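Local coordinates for protein putative angiotensinogen (Lampetra fluviatilis, PDB 5INW) that belongs to the serpin family, binds heparin and inhibits thrombin, with heparin promoting that inhibition through a template mechanism, at residues Lys226-Ile231 with Val243-Tyr247; Lys77-Ala82 with Tyr153-Leu157; Gly172-Val176 with Leu195-Asn199. The protein carries 1 engineered substitution. One frame throughout, in Å; residues are numbered along the deposited sequence.

Contact 1 of 3, residues Lys226-Ile231 with Val243-Tyr247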
# COMPACT_ATOMS: atom_id res chain seq x y z
N LYS A 226 6.86 15.97 1.47
CA LYS A 226 6.89 14.74 0.68
C LYS A 226 5.58 14.58 -0.10
O LYS A 226 5.54 14.00 -1.17
CB LYS A 226 7.10 13.52 1.58
CG LYS A 226 8.50 13.41 2.16
CD LYS A 226 9.52 13.25 1.02
CE LYS A 226 10.85 12.65 1.47
NZ LYS A 226 11.68 13.55 2.33
N PHE A 227 4.51 15.10 0.48
CA PHE A 227 3.20 15.00 -0.11
C PHE A 227 2.59 16.39 -0.33
O PHE A 227 1.90 16.93 0.54
CB PHE A 227 2.32 14.18 0.82
CG PHE A 227 2.75 12.76 0.97
CD1 PHE A 227 3.65 12.41 1.93
CD2 PHE A 227 2.26 11.79 0.13
CE1 PHE A 227 4.04 11.12 2.06
CE2 PHE A 227 2.66 10.49 0.24
CZ PHE A 227 3.54 10.15 1.22
N PRO A 228 2.87 17.00 -1.49
CA PRO A 228 2.09 18.16 -1.94
C PRO A 228 0.99 17.58 -2.81
O PRO A 228 0.98 16.35 -3.03
CB PRO A 228 3.11 18.90 -2.79
CG PRO A 228 3.93 17.81 -3.42
CD PRO A 228 3.92 16.64 -2.47
N ASP A 229 0.09 18.41 -3.31
CA ASP A 229 -0.93 17.97 -4.33
C ASP A 229 -1.66 16.58 -4.17
O ASP A 229 -2.11 15.99 -5.15
CB ASP A 229 -0.36 18.11 -5.76
CG ASP A 229 0.74 17.09 -6.07
OD1 ASP A 229 0.71 15.94 -5.55
OD2 ASP A 229 1.64 17.44 -6.85
N VAL A 230 -1.82 16.10 -2.95
CA VAL A 230 -2.55 14.88 -2.69
C VAL A 230 -4.00 15.06 -3.14
O VAL A 230 -4.65 14.09 -3.54
CB VAL A 230 -2.52 14.51 -1.19
CG1 VAL A 230 -3.43 13.32 -0.85
CG2 VAL A 230 -1.11 14.19 -0.75
N ILE A 231 -4.55 16.26 -3.04
CA ILE A 231 -5.91 16.51 -3.51
C ILE A 231 -5.87 17.38 -4.77
O ILE A 231 -5.16 18.40 -4.81
CB ILE A 231 -6.77 17.13 -2.41
CG1 ILE A 231 -7.02 16.09 -1.32
CG2 ILE A 231 -8.08 17.61 -2.99
CD1 ILE A 231 -6.78 16.67 0.03
N VAL A 243 -7.95 11.18 4.49
CA VAL A 243 -6.66 11.02 3.79
C VAL A 243 -5.74 10.17 4.64
O VAL A 243 -5.56 10.42 5.82
CB VAL A 243 -5.97 12.39 3.60
CG1 VAL A 243 -4.52 12.23 3.21
CG2 VAL A 243 -6.75 13.22 2.61
N ASN A 244 -5.19 9.14 4.04
CA ASN A 244 -4.00 8.50 4.58
C ASN A 244 -2.89 8.71 3.57
O ASN A 244 -3.08 8.54 2.36
CB ASN A 244 -4.16 6.99 4.79
CG ASN A 244 -2.90 6.38 5.27
OD1 ASN A 244 -2.01 6.04 4.49
ND2 ASN A 244 -2.72 6.39 6.58
N VAL A 245 -1.74 9.03 4.10
CA VAL A 245 -0.50 8.88 3.38
C VAL A 245 0.47 8.01 4.17
O VAL A 245 0.48 8.03 5.39
CB VAL A 245 0.18 10.22 3.08
CG1 VAL A 245 -0.82 11.12 2.44
CG2 VAL A 245 0.71 10.85 4.36
N ILE A 246 1.39 7.39 3.44
CA ILE A 246 2.40 6.54 4.00
C ILE A 246 3.63 6.65 3.12
O ILE A 246 3.54 6.60 1.89
CB ILE A 246 1.82 5.16 4.12
CG1 ILE A 246 2.81 4.15 4.60
CG2 ILE A 246 1.26 4.70 2.80
CD1 ILE A 246 2.02 2.93 5.02
N TYR A 247 4.76 6.83 3.78
CA TYR A 247 6.04 7.06 3.16
C TYR A 247 7.04 6.11 3.75
O TYR A 247 7.18 6.08 4.98
CB TYR A 247 6.51 8.47 3.44
CG TYR A 247 7.92 8.74 2.94
CD1 TYR A 247 8.12 9.10 1.64
CD2 TYR A 247 9.05 8.59 3.77
CE1 TYR A 247 9.39 9.34 1.17
CE2 TYR A 247 10.33 8.81 3.31
CZ TYR A 247 10.50 9.19 1.99
OH TYR A 247 11.73 9.46 1.40

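Contact 2 of 3, residues Lys77-Ala82 with Tyr153-Leu157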
# COMPACT_ATOMS: atom_id res chain seq x y z
N LYS A 77 -0.46 -10.48 18.93
CA LYS A 77 -1.66 -9.63 18.68
C LYS A 77 -1.43 -8.78 17.40
O LYS A 77 -2.23 -8.83 16.48
CB LYS A 77 -2.03 -8.73 19.90
CG LYS A 77 -2.52 -9.47 21.16
CD LYS A 77 -1.39 -9.97 22.07
CE LYS A 77 -1.91 -10.67 23.32
NZ LYS A 77 -0.81 -11.47 23.90
N THR A 78 -0.31 -8.06 17.36
CA THR A 78 0.09 -7.25 16.19
C THR A 78 0.20 -8.07 14.90
O THR A 78 -0.18 -7.60 13.84
CB THR A 78 1.45 -6.55 16.45
OG1 THR A 78 2.37 -7.47 17.04
CG2 THR A 78 1.26 -5.34 17.35
N GLN A 79 0.69 -9.30 15.02
CA GLN A 79 0.79 -10.23 13.89
C GLN A 79 -0.57 -10.65 13.30
O GLN A 79 -0.68 -10.74 12.09
CB GLN A 79 1.61 -11.47 14.27
CG GLN A 79 3.08 -11.11 14.48
CD GLN A 79 3.92 -12.21 15.10
OE1 GLN A 79 3.40 -13.15 15.68
NE2 GLN A 79 5.23 -12.06 15.02
N ARG A 80 -1.59 -10.86 14.14
CA ARG A 80 -2.95 -11.17 13.68
C ARG A 80 -3.59 -10.06 12.87
O ARG A 80 -4.17 -10.32 11.82
CB ARG A 80 -3.89 -11.54 14.85
CG ARG A 80 -3.57 -12.91 15.50
CD ARG A 80 -4.65 -13.41 16.49
NE ARG A 80 -4.09 -14.16 17.62
CZ ARG A 80 -3.94 -13.72 18.88
NH1 ARG A 80 -4.31 -12.50 19.28
NH2 ARG A 80 -3.40 -14.54 19.79
N ILE A 81 -3.48 -8.84 13.36
CA ILE A 81 -4.01 -7.67 12.64
C ILE A 81 -3.19 -7.36 11.36
O ILE A 81 -3.76 -6.94 10.35
CB ILE A 81 -4.19 -6.44 13.57
CG1 ILE A 81 -4.73 -5.21 12.81
CG2 ILE A 81 -2.90 -6.09 14.26
CD1 ILE A 81 -6.10 -5.39 12.16
N ALA A 82 -1.89 -7.61 11.39
CA ALA A 82 -1.04 -7.47 10.22
C ALA A 82 -1.49 -8.43 9.10
O ALA A 82 -1.51 -8.08 7.93
CB ALA A 82 0.42 -7.70 10.59
N TYR A 153 -5.98 -2.63 18.26
CA TYR A 153 -4.67 -3.24 17.99
C TYR A 153 -4.15 -2.85 16.58
O TYR A 153 -2.97 -3.03 16.30
CB TYR A 153 -4.68 -4.76 18.15
CG TYR A 153 -5.42 -5.31 19.38
CD1 TYR A 153 -4.84 -5.32 20.65
CD2 TYR A 153 -6.72 -5.85 19.24
CE1 TYR A 153 -5.55 -5.84 21.74
CE2 TYR A 153 -7.43 -6.37 20.32
CZ TYR A 153 -6.85 -6.36 21.57
OH TYR A 153 -7.60 -6.89 22.62
N PHE A 154 -5.01 -2.26 15.74
CA PHE A 154 -4.57 -1.57 14.52
C PHE A 154 -3.67 -0.32 14.79
O PHE A 154 -2.68 -0.11 14.11
CB PHE A 154 -5.80 -1.15 13.68
CG PHE A 154 -5.45 -0.61 12.34
CD1 PHE A 154 -4.92 -1.44 11.37
CD2 PHE A 154 -5.60 0.74 12.06
CE1 PHE A 154 -4.56 -0.95 10.12
CE2 PHE A 154 -5.23 1.24 10.81
CZ PHE A 154 -4.72 0.39 9.83
N ALA A 155 -4.02 0.50 15.77
CA ALA A 155 -3.19 1.62 16.17
C ALA A 155 -1.89 1.13 16.82
O ALA A 155 -0.86 1.81 16.70
CB ALA A 155 -3.94 2.57 17.11
N ARG A 156 -1.92 -0.01 17.51
CA ARG A 156 -0.68 -0.55 18.09
C ARG A 156 0.30 -0.98 17.01
O ARG A 156 1.50 -0.65 17.11
CB ARG A 156 -0.92 -1.72 19.04
CG ARG A 156 0.34 -2.04 19.90
CD ARG A 156 -0.01 -2.69 21.22
NE ARG A 156 -1.23 -2.04 21.73
CZ ARG A 156 -2.05 -2.56 22.66
NH1 ARG A 156 -1.74 -3.69 23.30
NH2 ARG A 156 -3.15 -1.89 22.99
N LEU A 157 -0.21 -1.71 16.01
CA LEU A 157 0.57 -2.08 14.81
C LEU A 157 1.22 -0.85 14.18
O LEU A 157 2.42 -0.81 14.04
CB LEU A 157 -0.31 -2.78 13.74
CG LEU A 157 0.37 -3.22 12.42
CD1 LEU A 157 1.40 -4.29 12.72
CD2 LEU A 157 -0.60 -3.70 11.34

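Contact 3 of 3, residues Gly172-Val176 with Leu195-Asn199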
# COMPACT_ATOMS: atom_id res chain seq x y z
N GLY A 172 3.51 7.42 8.66
CA GLY A 172 2.12 7.35 8.27
C GLY A 172 1.30 8.44 8.95
O GLY A 172 1.46 8.69 10.15
N LYS A 173 0.40 9.06 8.20
CA LYS A 173 -0.37 10.18 8.69
C LYS A 173 -1.77 10.03 8.16
O LYS A 173 -1.97 9.90 6.98
CB LYS A 173 0.30 11.48 8.21
CG LYS A 173 -0.14 12.74 8.93
CD LYS A 173 0.48 12.93 10.31
CE LYS A 173 -0.42 13.78 11.23
NZ LYS A 173 -1.59 13.04 11.82
N ASN A 174 -2.75 10.04 9.06
CA ASN A 174 -4.14 10.27 8.70
C ASN A 174 -4.55 11.72 8.92
O ASN A 174 -4.16 12.36 9.89
CB ASN A 174 -5.05 9.44 9.54
CG ASN A 174 -4.71 8.00 9.47
OD1 ASN A 174 -4.78 7.35 8.40
ND2 ASN A 174 -4.36 7.45 10.61
N VAL A 175 -5.38 12.22 8.02
CA VAL A 175 -5.93 13.57 8.11
C VAL A 175 -7.37 13.52 7.69
O VAL A 175 -7.69 12.80 6.75
CB VAL A 175 -5.17 14.58 7.24
CG1 VAL A 175 -5.72 15.98 7.45
CG2 VAL A 175 -3.69 14.60 7.63
N VAL A 176 -8.23 14.21 8.44
CA VAL A 176 -9.63 14.23 8.15
C VAL A 176 -10.12 15.66 8.06
O VAL A 176 -10.11 16.45 9.04
CB VAL A 176 -10.45 13.45 9.21
CG1 VAL A 176 -11.95 13.57 8.94
CG2 VAL A 176 -10.02 11.97 9.25
N LEU A 195 -7.45 6.38 17.86
CA LEU A 195 -6.96 5.29 17.00
C LEU A 195 -6.20 5.69 15.71
O LEU A 195 -5.40 4.89 15.20
CB LEU A 195 -8.13 4.42 16.56
CG LEU A 195 -9.08 3.91 17.63
CD1 LEU A 195 -10.08 2.96 16.97
CD2 LEU A 195 -8.32 3.23 18.78
N PHE A 196 -6.50 6.86 15.13
CA PHE A 196 -5.88 7.29 13.86
C PHE A 196 -4.94 8.53 13.96
O PHE A 196 -4.34 8.88 13.00
CB PHE A 196 -6.97 7.44 12.78
CG PHE A 196 -7.80 6.20 12.60
CD1 PHE A 196 -7.29 5.07 11.92
CD2 PHE A 196 -9.07 6.10 13.16
CE1 PHE A 196 -8.03 3.89 11.79
CE2 PHE A 196 -9.83 4.93 13.01
CZ PHE A 196 -9.30 3.83 12.33
N LYS A 197 -4.84 9.15 15.13
CA LYS A 197 -3.99 10.30 15.40
C LYS A 197 -4.31 11.49 14.58
O LYS A 197 -3.42 12.22 14.22
CB LYS A 197 -2.52 9.96 15.24
CG LYS A 197 -2.08 8.71 15.95
CD LYS A 197 -1.84 8.91 17.44
CE LYS A 197 -2.60 7.85 18.25
NZ LYS A 197 -2.13 7.66 19.67
N SER A 198 -5.56 11.67 14.22
CA SER A 198 -5.98 12.82 13.42
C SER A 198 -6.93 13.66 14.22
O SER A 198 -7.90 13.17 14.74
CB SER A 198 -6.70 12.41 12.15
OG SER A 198 -7.04 13.59 11.43
N ASN A 199 -6.63 14.95 14.32
CA ASN A 199 -7.64 15.94 14.64
C ASN A 199 -8.30 16.37 13.39
O ASN A 199 -7.74 16.18 12.32
CB ASN A 199 -7.08 17.10 15.40
CG ASN A 199 -7.18 16.87 16.89
OD1 ASN A 199 -6.21 16.51 17.52
ND2 ASN A 199 -8.41 17.03 17.46

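Contact 1 of 3, residues Lys226-Ile231 with Val243-Tyr247
The hydroxyl of Y247 is hydrogen-bonded to E407 OE1, beyond the two segments, while the aliphatic end of K226 lies beside the phenol. That second contact is apolar and its position uncertain, since K226 is poorly ordered; its chain runs near the rim of the Y247 ring. The setting is the large sheet A of the serpin fold, where the loop that follows helix 208-221, helix F of the family, returns over the face of strand 238-251. The end-to-end directions of the segments differ by 157°, nearly antiparallel, but even F227 CA and V245 CA, the closest such pair, lie 8.0 Å apart, a spacing of layers joined by side chains. F227 is the main bridge. With its CG beside the backbone N (chi1 -65°), the ring reaches down to V245, whose CB lies 3.8 Å from the F227 ring centroid and 11° off the normal, a CH-pi contact over the centre of one face. The V245 methyls spread across the same face, CG1 toward F227 CD2 (3.9 Å) and CG2 toward the CD1-CE1 side. At the rim of the ring, F227 CE1 meets Y247 CB at 3.9 Å, in the ring plane, and F227 CZ approaches I246 O at 3.6 Å. Thus three successive strand residues, V245 to Y247, line one face and part of the edge of the ring. I246 turns the other way, toward L111 and S112 of helix 110-122. Backbone bonds fix the strand in the sheet between strand 168-179 and strand 405-417, consistent with the cleaved reactive loop inserted into sheet A. Past the turn at P228-D229 the packing is more spaced: V230 CG1 faces V243 CG1 at 4.3 Å, while I231 reaches V243 CG2 with CD1.

Contact 2 of 3, residues Lys77-Ala82 with Tyr153-Leu157
I81 and L157 form the close-packed half of this helix crossing, each losing 71 Å² of surface to the opposite segment. The short axes pass 9.0 Å apart at a signed angle of -98°, almost perpendicular, so contact is concentrated near one point; there T78 CA and L157 CA approach to 5.4 Å, and T78 CG2 lies 4.1 Å from L157 N. I81 CG1, carried anti to its own backbone N (chi1 179°), meets the edge of the F154 ring, 4.0 Å from F154 CD1, and these two side chains cross at about a right angle. The other branch, I81 CG2, rests 3.7 Å from Y153 O, a carbonyl already used by L157 N one helical turn on. Both methyls of L157 reach A82, and L157 CD1 also lies 3.8 Å from T78 O, itself the acceptor of the A82 amide. Beneath this core, L157 also packs on L111 and F154 on A114, both of helix 110-122, while A82 and L157 touch A23 and T21 of the separate C-terminal peptide chain.

The outer side is sparser. T78 touches R156 there, its CG2 4.3 Å from R156 CG, and K77 CB reaches Y153 CD1 only at 4.5 Å before the lysine chain leads away. K77 and R156 are exposed; the R156 guanidinium turns one face to Y153 CD1. Such a steep crossing of the first long helix with helix 150-161 matches helices A and D of the serpin fold.

Contact 3 of 3, residues Gly172-Val176 with Leu195-Asn199
N174 ND2 donates to F196 O over 2.8 Å, a short, nearly straight bond. Its N-H...O angle is 174°, and the donor lies in the carbonyl plane on a lone pair, while the acceptor falls almost in the plane of the amide. The same ND2 sits at the edge of the F196 ring, close to the ring plane, with the amide and ring turned 83° against each other. Weaker bonds flank it, from K173 before and V176 after. The K173 chain folds at its second bond (chi2 77°), bringing NZ back to K197 O at 3.1 Å, a weak bond, and to N174 O by another weak one. V176 N makes a weak, strongly bent bond to S198 OG (3.3 Å), while S198 CB packs 3.4 Å from N174 O.

The second shell sets these groups. S198 OG gives its proton to N199 O at 2.8 Å, approaching from above that carbonyl plane, which fixes the hydroxyl beside the strand. K197 leaves helical geometry with positive phi, turning the chain just past the helix so that the carbonyls of F196 and K197 face the strand. N174 OD1 is engaged by N244 ND2 of strand 238-251, so both ends of the amide are held and its rotation is fixed; a leucine in its place would probably leave F196 O without its donor and take from N244 ND2 its acceptor. The F196 ring lodges against V119, M151 and F154. Joining the first strand to the helix exit in this way belongs to the beta-alpha-beta unit of strand 168-179, helix 186-196 and strand 200-203, corresponding to s2A, helix E and s1A of the serpin sheet A.

From the N terminus the three contacts close in series, with none nested or crossed. Contact 2 comes first, closing a long, mostly helical excursion between 82 and 153 and setting helix 77-96 on helix 150-161. Contact 3 then closes the short 176-195 connection, tying the end of helix 186-196 to strand 168-179, and contact 1 the tighter 231-243 return, laying the loop after helix 208-221 on strand 238-251. Contacts 1 and 3 share one sheet: V243 N lies 2.8 Å from V175 O, probably hydrogen-bonded, and their centres are 12 Å apart. Contact 2 meets contact 3 where A155 CB packs on L195 O, but stays about 7 Å from contact 1 at the nearest atoms.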